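PDB 6VOW: multicopper oxidase from Pseudomonas thermotolerans, which probably acts as a laccase, taking electrons from phenolic or similar substrates at one copper and passing them to a copper cluster that reduces dioxygen to water. Local coordinates for residues W174-Q179 against R197-T202; L211-G216 against A291-V296; G373-F378 against A426-N431. All blocks are in the same frame, centred on the assembly; numbering follows the deposited sequence.

Interactions 2 and 3 are strand pairings; in interaction 1 a strand end and the loop after it meet the bulged start of an edge strand. Interactions 1 and 2 are joined by the chain, since strand 200-203 is followed directly by strand 210-214; their centres lie 26 Å apart in two different sheets. Interaction 3 sits on the opposite side of the chain's centre, about 42 Å from interaction 2 between centres, and is the buried one of the set. Its side chains meet largely through methyl-to-ring contacts, whereas 174-179 against 197-202 relies on an arginine gripping backbone carbonyls, and 211-216 against 291-296 combines parallel ladder bonds, a leucine cluster and a surface ion pair.

Interaction 1 of 3, residues W174-Q179 against R197-T202; sequences WHVDEQ and RGRLTT
His-175 lays one face of its imidazole over the backbone of Gly-198, whose CA stands 3.8 Å from the centroid of the His-175 ring, a CH-pi contact almost on the ring normal. Gly-198 brings no side chain to this spot, and a CB there would run into the backbone of Trp-174 and His-175. The polar tip of the imidazole, NE2, is hydrogen-bonded to Thr-196 O.

One residue earlier, Trp-174 O receives two backbone N-H groups, Arg-199 N and Leu-200 N, both at 3.0 Å and from the same face of the carbonyl plane. Arg-199 and Leu-200 thus both face one residue, the classic beta bulge. Trp-174 N returns a bond to Leu-200 O, completing the antiparallel pair. At the indole edge, NE1 makes only a weak bond to Thr-202 OG1, 3.1 Å with a bent N-H angle of 123°; that hydroxyl is also bonded to Lys-172 O.

Arg-199 reaches across to the loop. Its chain leaves extended, then bends at chi3 (74°), which carries NE toward Val-176 O at 2.7 Å. Arg-199 NH2 meets Asp-177 O, also at 2.7 Å, from above that carbonyl plane. Two successive carbonyls are therefore held by one guanidinium. The Glu-178 carboxylate stacks nearly parallel to it, 5° between planes, with OE1 4.2 Å from Arg-199 NE: the charges probably attract, but no N-H points at the oxygen. On the other side Leu-200 CB lies over the guanidinium rim.

Asp-177 OD1 closes an Asx turn onto Gln-179 N and also accepts a hydrogen bond from Ala-181 N. The contact joins the end of strand 165-174 to the outermost strand 200-203 of a six-stranded sheet, while helix 188-191 lies in the intervening chain and sends Glu-190 to Arg-197 N.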
loop_
_atom_site.group_PDB
_atom_site.type_symbol
_atom_site.label_atom_id
_atom_site.label_comp_id
_atom_site.label_asym_id
_atom_site.label_seq_id
_atom_site.Cartn_x
_atom_site.Cartn_y
_atom_site.Cartn_z
ATOM N N TRP A 174 -12.719 -4.207 7.706
ATOM C CA TRP A 174 -13.301 -3.151 8.457
ATOM C C TRP A 174 -13.557 -3.567 9.872
ATOM O O TRP A 174 -14.225 -4.580 10.116
ATOM C CB TRP A 174 -14.643 -2.810 7.866
ATOM C CG TRP A 174 -14.593 -2.124 6.551
ATOM C CD1 TRP A 174 -14.634 -2.705 5.299
ATOM C CD2 TRP A 174 -14.574 -0.727 6.342
ATOM N NE1 TRP A 174 -14.612 -1.747 4.352
ATOM C CE2 TRP A 174 -14.579 -0.515 4.963
ATOM C CE3 TRP A 174 -14.521 0.387 7.201
ATOM C CZ2 TRP A 174 -14.576 0.754 4.408
ATOM C CZ3 TRP A 174 -14.487 1.644 6.637
ATOM C CH2 TRP A 174 -14.510 1.827 5.250
ATOM N N HIS A 175 -13.137 -2.703 10.783
ATOM C CA HIS A 175 -13.401 -2.824 12.197
ATOM C C HIS A 175 -14.805 -2.346 12.460
ATOM O O HIS A 175 -15.004 -1.314 13.015
ATOM C CB HIS A 175 -12.493 -1.902 12.994
ATOM C CG HIS A 175 -11.046 -2.095 12.763
ATOM N ND1 HIS A 175 -10.418 -1.781 11.582
ATOM C CD2 HIS A 175 -10.076 -2.505 13.596
ATOM C CE1 HIS A 175 -9.132 -2.071 11.676
ATOM N NE2 HIS A 175 -8.903 -2.524 12.877
ATOM N N VAL A 176 -15.792 -3.128 12.074
ATOM C CA VAL A 176 -17.155 -2.843 12.436
ATOM C C VAL A 176 -17.715 -4.115 13.044
ATOM O O VAL A 176 -17.319 -5.209 12.646
ATOM C CB VAL A 176 -17.975 -2.331 11.226
ATOM C CG1 VAL A 176 -17.268 -1.161 10.601
ATOM C CG2 VAL A 176 -18.226 -3.391 10.198
ATOM N N ASP A 177 -18.594 -3.984 14.045
ATOM C CA ASP A 177 -19.198 -5.172 14.677
ATOM C C ASP A 177 -20.296 -5.707 13.776
ATOM O O ASP A 177 -20.419 -5.308 12.659
ATOM C CB ASP A 177 -19.675 -4.892 16.121
ATOM C CG ASP A 177 -20.808 -3.836 16.199
ATOM O OD1 ASP A 177 -21.297 -3.403 15.140
ATOM O OD2 ASP A 177 -21.249 -3.456 17.315
ATOM N N GLU A 178 -21.102 -6.617 14.277
ATOM C CA GLU A 178 -22.258 -7.102 13.578
ATOM C C GLU A 178 -23.419 -6.112 13.312
ATOM O O GLU A 178 -24.331 -6.479 12.542
ATOM C CB GLU A 178 -22.778 -8.402 14.266
ATOM C CG GLU A 178 -22.022 -9.687 13.863
ATOM C CD GLU A 178 -20.965 -10.157 14.845
ATOM O OE1 GLU A 178 -20.401 -9.321 15.605
ATOM O OE2 GLU A 178 -20.696 -11.391 14.827
ATOM N N GLN A 179 -23.419 -4.898 13.890
ATOM C CA GLN A 179 -24.512 -3.880 13.669
ATOM C C GLN A 179 -24.005 -2.577 12.974
ATOM O O GLN A 179 -24.613 -1.454 13.021
ATOM C CB GLN A 179 -25.234 -3.625 14.997
ATOM C CG GLN A 179 -26.111 -4.826 15.413
ATOM C CD GLN A 179 -25.344 -5.897 16.205
ATOM O OE1 GLN A 179 -24.712 -5.622 17.226
ATOM N NE2 GLN A 179 -25.423 -7.125 15.752
ATOM N N ARG A 197 -7.133 -5.972 14.564
ATOM C CA ARG A 197 -7.735 -6.536 13.360
ATOM C C ARG A 197 -9.248 -6.252 13.299
ATOM O O ARG A 197 -9.944 -6.442 14.241
ATOM C CB ARG A 197 -7.478 -8.034 13.401
ATOM C CG ARG A 197 -7.642 -8.715 12.071
ATOM C CD ARG A 197 -7.800 -10.209 12.206
ATOM N NE ARG A 197 -8.064 -10.860 10.908
ATOM C CZ ARG A 197 -7.138 -11.172 9.991
ATOM N NH1 ARG A 197 -5.835 -10.917 10.169
ATOM N NH2 ARG A 197 -7.522 -11.742 8.894
ATOM N N GLY A 198 -9.739 -5.805 12.163
ATOM C CA GLY A 198 -11.140 -5.704 11.907
ATOM C C GLY A 198 -11.721 -7.083 11.707
ATOM O O GLY A 198 -11.033 -8.137 11.782
ATOM N N ARG A 199 -13.004 -7.024 11.427
ATOM C CA ARG A 199 -13.846 -8.139 11.326
ATOM C C ARG A 199 -14.364 -8.379 9.870
ATOM O O ARG A 199 -14.465 -9.503 9.443
ATOM C CB ARG A 199 -14.993 -7.900 12.270
ATOM C CG ARG A 199 -15.963 -9.097 12.348
ATOM C CD ARG A 199 -17.172 -8.700 13.189
ATOM N NE ARG A 199 -18.086 -7.793 12.477
ATOM C CZ ARG A 199 -18.905 -8.150 11.479
ATOM N NH1 ARG A 199 -18.904 -9.398 11.005
ATOM N NH2 ARG A 199 -19.706 -7.239 10.901
ATOM N N LEU A 200 -14.673 -7.335 9.119
ATOM C CA LEU A 200 -15.450 -7.496 7.867
ATOM C C LEU A 200 -14.607 -7.169 6.615
ATOM O O LEU A 200 -14.249 -5.977 6.307
ATOM C CB LEU A 200 -16.751 -6.705 7.909
ATOM C CG LEU A 200 -17.623 -6.916 6.658
ATOM C CD1 LEU A 200 -17.919 -8.388 6.402
ATOM C CD2 LEU A 200 -18.922 -6.101 6.757
ATOM N N THR A 201 -14.289 -8.230 5.887
ATOM C CA THR A 201 -13.403 -8.101 4.730
ATOM C C THR A 201 -14.277 -7.731 3.567
ATOM O O THR A 201 -15.420 -8.151 3.471
ATOM C CB THR A 201 -12.619 -9.373 4.494
ATOM O OG1 THR A 201 -11.702 -9.543 5.591
ATOM C CG2 THR A 201 -11.812 -9.283 3.276
ATOM N N THR A 202 -13.757 -6.837 2.758
ATOM C CA THR A 202 -14.450 -6.323 1.611
ATOM C C THR A 202 -13.388 -6.182 0.508
ATOM O O THR A 202 -12.191 -6.019 0.741
ATOM C CB THR A 202 -15.034 -4.926 1.852
ATOM O OG1 THR A 202 -14.006 -4.082 2.344
ATOM C CG2 THR A 202 -16.268 -4.896 2.816
#

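Interaction 2 of 3, residues L211-G216 against A291-V296; sequences LELPAG and ATLKSV
Leu-211 and Leu-293 meet on one face of a parallel strand pair, and the backbones beneath them carry the ladder. Strand 211-214 and strand 291-296 run at 38° to each other, with residues paired in step from Leu-211 with Leu-293 to Pro-214 with Val-296. Leu-211 N bonds to Thr-292 O at 2.6 Å, and Lys-294 N to Leu-211 O. Leu-213 then repeats the pattern, its N bonded to Lys-294 O and its O to Val-296 N. Ala-215 N adds the last bond, to Val-296 O, beyond the strand end. The alternate residues Glu-212 and Pro-214 turn their CA hydrogens to Lys-294 O and Val-296 O.

The apolar contacts lie on the leucine face. Leu-211 CD1 packs against both Leu-293 CD2 and Ala-291 CB, each 3.9 Å away, while Leu-213 CD1 comes to Leu-293 CD1 at the same distance. Leu-293 thus offers one methyl to each leucine of the other strand. Leu-167 and Leu-169 of strand 165-174 and Val-219 and Leu-221 of strand 218-225 pack against this face, tying it to the facing sheet.

Just past the strand end, Ala-215 CB comes within 3.2 Å of Ser-295 OG, a hydroxyl bonded to Pro-275 O.

The opposite face is mixed, an ion pair beside Val-296 and Pro-214. Lys-294 and Glu-212 lie side by side, pointing the same way. The salt bridge from Lys-294 NZ to Glu-212 OE2 is weak at 3.3 Å. Val-296 CG2 crosses the Glu-212 stem, 3.3 Å from both CB and CG, tight for carbon atoms.

Edge strand 210-214 is thus joined to strand 288-296 of a five-stranded sheet: backbone bonds set the register, the leucines pack toward the facing sheet, and a long, weak ion pair at the exposed side probably adds little to the backbone bonds.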
loop_
_atom_site.group_PDB
_atom_site.type_symbol
_atom_site.label_atom_id
_atom_site.label_comp_id
_atom_site.label_asym_id
_atom_site.label_seq_id
_atom_site.Cartn_x
_atom_site.Cartn_y
_atom_site.Cartn_z
ATOM N N LEU A 211 -16.960 -10.731 -9.307
ATOM C CA LEU A 211 -16.480 -9.841 -10.367
ATOM C C LEU A 211 -16.441 -10.524 -11.704
ATOM O O LEU A 211 -15.801 -11.573 -11.862
ATOM C CB LEU A 211 -15.092 -9.381 -10.028
ATOM C CG LEU A 211 -15.167 -8.836 -8.590
ATOM C CD1 LEU A 211 -13.766 -8.931 -8.033
ATOM C CD2 LEU A 211 -15.764 -7.415 -8.513
ATOM N N GLU A 212 -17.103 -9.935 -12.677
ATOM C CA GLU A 212 -17.160 -10.508 -14.003
ATOM C C GLU A 212 -15.892 -10.148 -14.787
ATOM O O GLU A 212 -15.397 -9.010 -14.730
ATOM C CB GLU A 212 -18.478 -10.114 -14.724
ATOM C CG GLU A 212 -19.705 -10.900 -14.187
ATOM C CD GLU A 212 -21.051 -10.586 -14.875
ATOM O OE1 GLU A 212 -21.047 -10.037 -16.001
ATOM O OE2 GLU A 212 -22.134 -10.910 -14.302
ATOM N N LEU A 213 -15.345 -11.151 -15.475
ATOM C CA LEU A 213 -14.177 -11.034 -16.326
ATOM C C LEU A 213 -14.431 -11.813 -17.654
ATOM O O LEU A 213 -15.085 -12.866 -17.616
ATOM C CB LEU A 213 -12.962 -11.643 -15.614
ATOM C CG LEU A 213 -12.450 -11.028 -14.345
ATOM C CD1 LEU A 213 -11.387 -11.903 -13.783
ATOM C CD2 LEU A 213 -11.867 -9.644 -14.636
ATOM N N PRO A 214 -13.882 -11.329 -18.808
ATOM C CA PRO A 214 -14.084 -12.004 -20.107
ATOM C C PRO A 214 -13.279 -13.292 -20.322
ATOM O O PRO A 214 -12.046 -13.297 -20.114
ATOM C CB PRO A 214 -13.656 -10.951 -21.126
ATOM C CG PRO A 214 -12.755 -10.036 -20.415
ATOM C CD PRO A 214 -13.134 -10.066 -18.959
ATOM N N ALA A 215 -13.975 -14.352 -20.756
ATOM C CA ALA A 215 -13.363 -15.689 -20.886
ATOM C C ALA A 215 -12.216 -15.736 -21.857
ATOM O O ALA A 215 -12.195 -15.055 -22.818
ATOM C CB ALA A 215 -14.377 -16.725 -21.305
ATOM N N GLY A 216 -11.246 -16.562 -21.573
ATOM C CA GLY A 216 -10.166 -16.730 -22.427
ATOM C C GLY A 216 -9.178 -15.602 -22.277
ATOM O O GLY A 216 -8.014 -15.798 -22.613
ATOM N N ALA A 291 -13.374 -12.771 -2.937
ATOM C CA ALA A 291 -14.091 -12.443 -4.138
ATOM C C ALA A 291 -14.122 -13.685 -4.971
ATOM O O ALA A 291 -13.275 -14.547 -4.872
ATOM C CB ALA A 291 -13.386 -11.332 -4.934
ATOM N N THR A 292 -15.100 -13.684 -5.838
ATOM C CA THR A 292 -15.318 -14.622 -6.854
ATOM C C THR A 292 -15.189 -13.941 -8.252
ATOM O O THR A 292 -15.855 -12.963 -8.521
ATOM C CB THR A 292 -16.737 -15.187 -6.644
ATOM O OG1 THR A 292 -16.798 -15.802 -5.359
ATOM C CG2 THR A 292 -16.985 -16.197 -7.576
ATOM N N LEU A 293 -14.412 -14.563 -9.125
ATOM C CA LEU A 293 -14.164 -14.117 -10.482
ATOM C C LEU A 293 -14.916 -15.047 -11.367
ATOM O O LEU A 293 -14.551 -16.212 -11.467
ATOM C CB LEU A 293 -12.683 -14.243 -10.816
ATOM C CG LEU A 293 -11.753 -13.495 -9.893
ATOM C CD1 LEU A 293 -10.386 -13.696 -10.485
ATOM C CD2 LEU A 293 -12.075 -12.030 -9.772
ATOM N N LYS A 294 -16.001 -14.535 -11.942
ATOM C CA LYS A 294 -16.859 -15.281 -12.835
ATOM C C LYS A 294 -16.391 -14.970 -14.201
ATOM O O LYS A 294 -16.408 -13.816 -14.607
ATOM C CB LYS A 294 -18.342 -14.862 -12.697
ATOM C CG LYS A 294 -19.312 -15.672 -13.555
ATOM C CD LYS A 294 -20.776 -15.595 -13.060
ATOM C CE LYS A 294 -21.591 -14.460 -13.720
ATOM N NZ LYS A 294 -22.593 -13.820 -12.806
ATOM N N SER A 295 -15.970 -16.013 -14.905
ATOM C CA SER A 295 -15.614 -15.919 -16.296
ATOM C C SER A 295 -16.865 -15.704 -17.105
ATOM O O SER A 295 -17.725 -16.571 -17.138
ATOM C CB SER A 295 -15.016 -17.240 -16.740
ATOM O OG SER A 295 -14.653 -17.148 -18.098
ATOM N N VAL A 296 -16.953 -14.571 -17.784
ATOM C CA VAL A 296 -18.113 -14.236 -18.626
ATOM C C VAL A 296 -17.749 -14.458 -20.114
ATOM O O VAL A 296 -16.573 -14.393 -20.479
ATOM C CB VAL A 296 -18.536 -12.793 -18.330
ATOM C CG1 VAL A 296 -19.893 -12.434 -18.942
ATOM C CG2 VAL A 296 -18.612 -12.623 -16.822
#

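Interaction 3 of 3, residues G373-F378 against A426-N431; sequences GGHYIF and ALVADN
Gly-373 opens the contact by donating its N-H to Ala-429 O at 2.7 Å, with a positive phi (83°) that glycine accepts readily. Gly-374 O then accepts a hydrogen bond from Ala-429 N.

His-375 lies alongside Val-428, pointing the same way, with Val-428 CG2 over one face of its ring, 3.8 Å from the His-375 centroid; ND1 is held weakly by Gly-373 O.

Tyr-376 and Leu-427 form a hydrogen-bonded antiparallel pair, N to O in both directions at 3.0 Å. The Tyr-376 ring meets Ala-429 CB at its edge, CE1 to CB 3.8 Å, while its OH bonds to Lys-371 N. Ile-377 follows on the His-375 face and sets CD1 against Ala-426 CB at 4.0 Å.

Phe-378 receives Leu-427 CD2 over the centre of its ring, 3.5 Å from the centroid, and Leu-370 of strand 368-370 touches both side chains.

Strands 375-382 and 422-428 are neighbours in one sheet of the C-terminal cupredoxin-like beta sandwich, whose other sheet includes strands 388-392 and 433-439, bearing copper-binding His-388, His-391 and Cys-439.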
loop_
_atom_site.group_PDB
_atom_site.type_symbol
_atom_site.label_atom_id
_atom_site.label_comp_id
_atom_site.label_asym_id
_atom_site.label_seq_id
_atom_site.Cartn_x
_atom_site.Cartn_y
_atom_site.Cartn_z
ATOM N N GLY A 373 22.304 10.745 -2.783
ATOM C CA GLY A 373 23.045 9.992 -3.803
ATOM C C GLY A 373 23.853 8.859 -3.219
ATOM O O GLY A 373 24.443 8.108 -3.939
ATOM N N GLY A 374 23.779 8.684 -1.912
ATOM C CA GLY A 374 24.492 7.600 -1.227
ATOM C C GLY A 374 23.770 6.273 -1.396
ATOM O O GLY A 374 22.530 6.203 -1.445
ATOM N N HIS A 375 24.559 5.219 -1.424
ATOM C CA HIS A 375 24.070 3.853 -1.589
ATOM C C HIS A 375 24.214 3.156 -0.211
ATOM O O HIS A 375 25.287 3.162 0.389
ATOM C CB HIS A 375 24.851 3.163 -2.696
ATOM C CG HIS A 375 24.569 3.702 -4.083
ATOM N ND1 HIS A 375 24.839 4.999 -4.459
ATOM C CD2 HIS A 375 24.075 3.095 -5.188
ATOM C CE1 HIS A 375 24.482 5.187 -5.720
ATOM N NE2 HIS A 375 24.025 4.035 -6.187
ATOM N N TYR A 376 23.101 2.620 0.280
ATOM C CA TYR A 376 23.012 2.048 1.603
ATOM C C TYR A 376 22.337 0.712 1.522
ATOM O O TYR A 376 21.528 0.457 0.611
ATOM C CB TYR A 376 22.233 2.973 2.536
ATOM C CG TYR A 376 22.859 4.314 2.719
ATOM C CD1 TYR A 376 22.474 5.369 1.936
ATOM C CD2 TYR A 376 23.834 4.538 3.680
ATOM C CE1 TYR A 376 23.055 6.610 2.069
ATOM C CE2 TYR A 376 24.404 5.799 3.839
ATOM C CZ TYR A 376 24.018 6.813 2.997
ATOM O OH TYR A 376 24.529 8.050 3.080
ATOM N N ILE A 377 22.712 -0.156 2.461
ATOM C CA ILE A 377 22.035 -1.431 2.703
ATOM C C ILE A 377 21.423 -1.225 4.057
ATOM O O ILE A 377 22.124 -0.757 4.953
ATOM C CB ILE A 377 22.979 -2.651 2.921
ATOM C CG1 ILE A 377 24.123 -2.742 1.909
ATOM C CG2 ILE A 377 22.180 -3.953 3.000
ATOM C CD1 ILE A 377 23.718 -3.286 0.583
ATOM N N PHE A 378 20.143 -1.578 4.197
ATOM C CA PHE A 378 19.413 -1.653 5.449
ATOM C C PHE A 378 19.237 -3.133 5.767
ATOM O O PHE A 378 18.625 -3.879 4.979
ATOM C CB PHE A 378 18.035 -1.009 5.315
ATOM C CG PHE A 378 18.048 0.490 5.301
ATOM C CD1 PHE A 378 19.179 1.253 4.962
ATOM C CD2 PHE A 378 16.896 1.159 5.629
ATOM C CE1 PHE A 378 19.124 2.651 4.959
ATOM C CE2 PHE A 378 16.837 2.526 5.622
ATOM C CZ PHE A 378 17.949 3.284 5.302
ATOM N N ALA A 426 18.309 -2.721 0.069
ATOM C CA ALA A 426 19.227 -1.722 -0.431
ATOM C C ALA A 426 18.552 -0.620 -1.266
ATOM O O ALA A 426 17.613 -0.863 -2.010
ATOM C CB ALA A 426 20.289 -2.433 -1.250
ATOM N N LEU A 427 19.076 0.592 -1.120
ATOM C CA LEU A 427 18.503 1.778 -1.691
ATOM C C LEU A 427 19.564 2.733 -2.089
ATOM O O LEU A 427 20.676 2.678 -1.563
ATOM C CB LEU A 427 17.639 2.483 -0.655
ATOM C CG LEU A 427 18.291 2.833 0.686
ATOM C CD1 LEU A 427 18.491 4.297 0.758
ATOM C CD2 LEU A 427 17.463 2.430 1.921
ATOM N N VAL A 428 19.198 3.631 -3.016
ATOM C CA VAL A 428 19.896 4.878 -3.258
ATOM C C VAL A 428 19.143 5.974 -2.551
ATOM O O VAL A 428 17.945 6.046 -2.663
ATOM C CB VAL A 428 20.015 5.176 -4.770
ATOM C CG1 VAL A 428 20.814 6.503 -5.028
ATOM C CG2 VAL A 428 20.619 3.920 -5.475
ATOM N N ALA A 429 19.870 6.811 -1.793
ATOM C CA ALA A 429 19.277 7.894 -1.010
ATOM C C ALA A 429 19.124 9.059 -1.974
ATOM O O ALA A 429 19.842 10.030 -1.946
ATOM C CB ALA A 429 20.121 8.212 0.194
ATOM N N ASP A 430 18.081 8.894 -2.769
ATOM C CA ASP A 430 17.790 9.540 -4.041
ATOM C C ASP A 430 17.164 10.909 -3.887
ATOM O O ASP A 430 17.288 11.740 -4.733
ATOM C CB ASP A 430 16.671 8.671 -4.690
ATOM C CG ASP A 430 16.913 8.372 -6.126
ATOM O OD1 ASP A 430 17.586 9.178 -6.845
ATOM O OD2 ASP A 430 16.401 7.287 -6.544
ATOM N N ASN A 431 16.394 11.071 -2.823
ATOM C CA ASN A 431 15.325 12.064 -2.734
ATOM C C ASN A 431 15.593 12.723 -1.356
ATOM O O ASN A 431 15.544 12.031 -0.299
ATOM C CB ASN A 431 14.011 11.250 -2.878
ATOM C CG ASN A 431 12.794 12.074 -2.923
ATOM O OD1 ASN A 431 12.855 13.275 -2.876
ATOM N ND2 ASN A 431 11.666 11.427 -3.038
#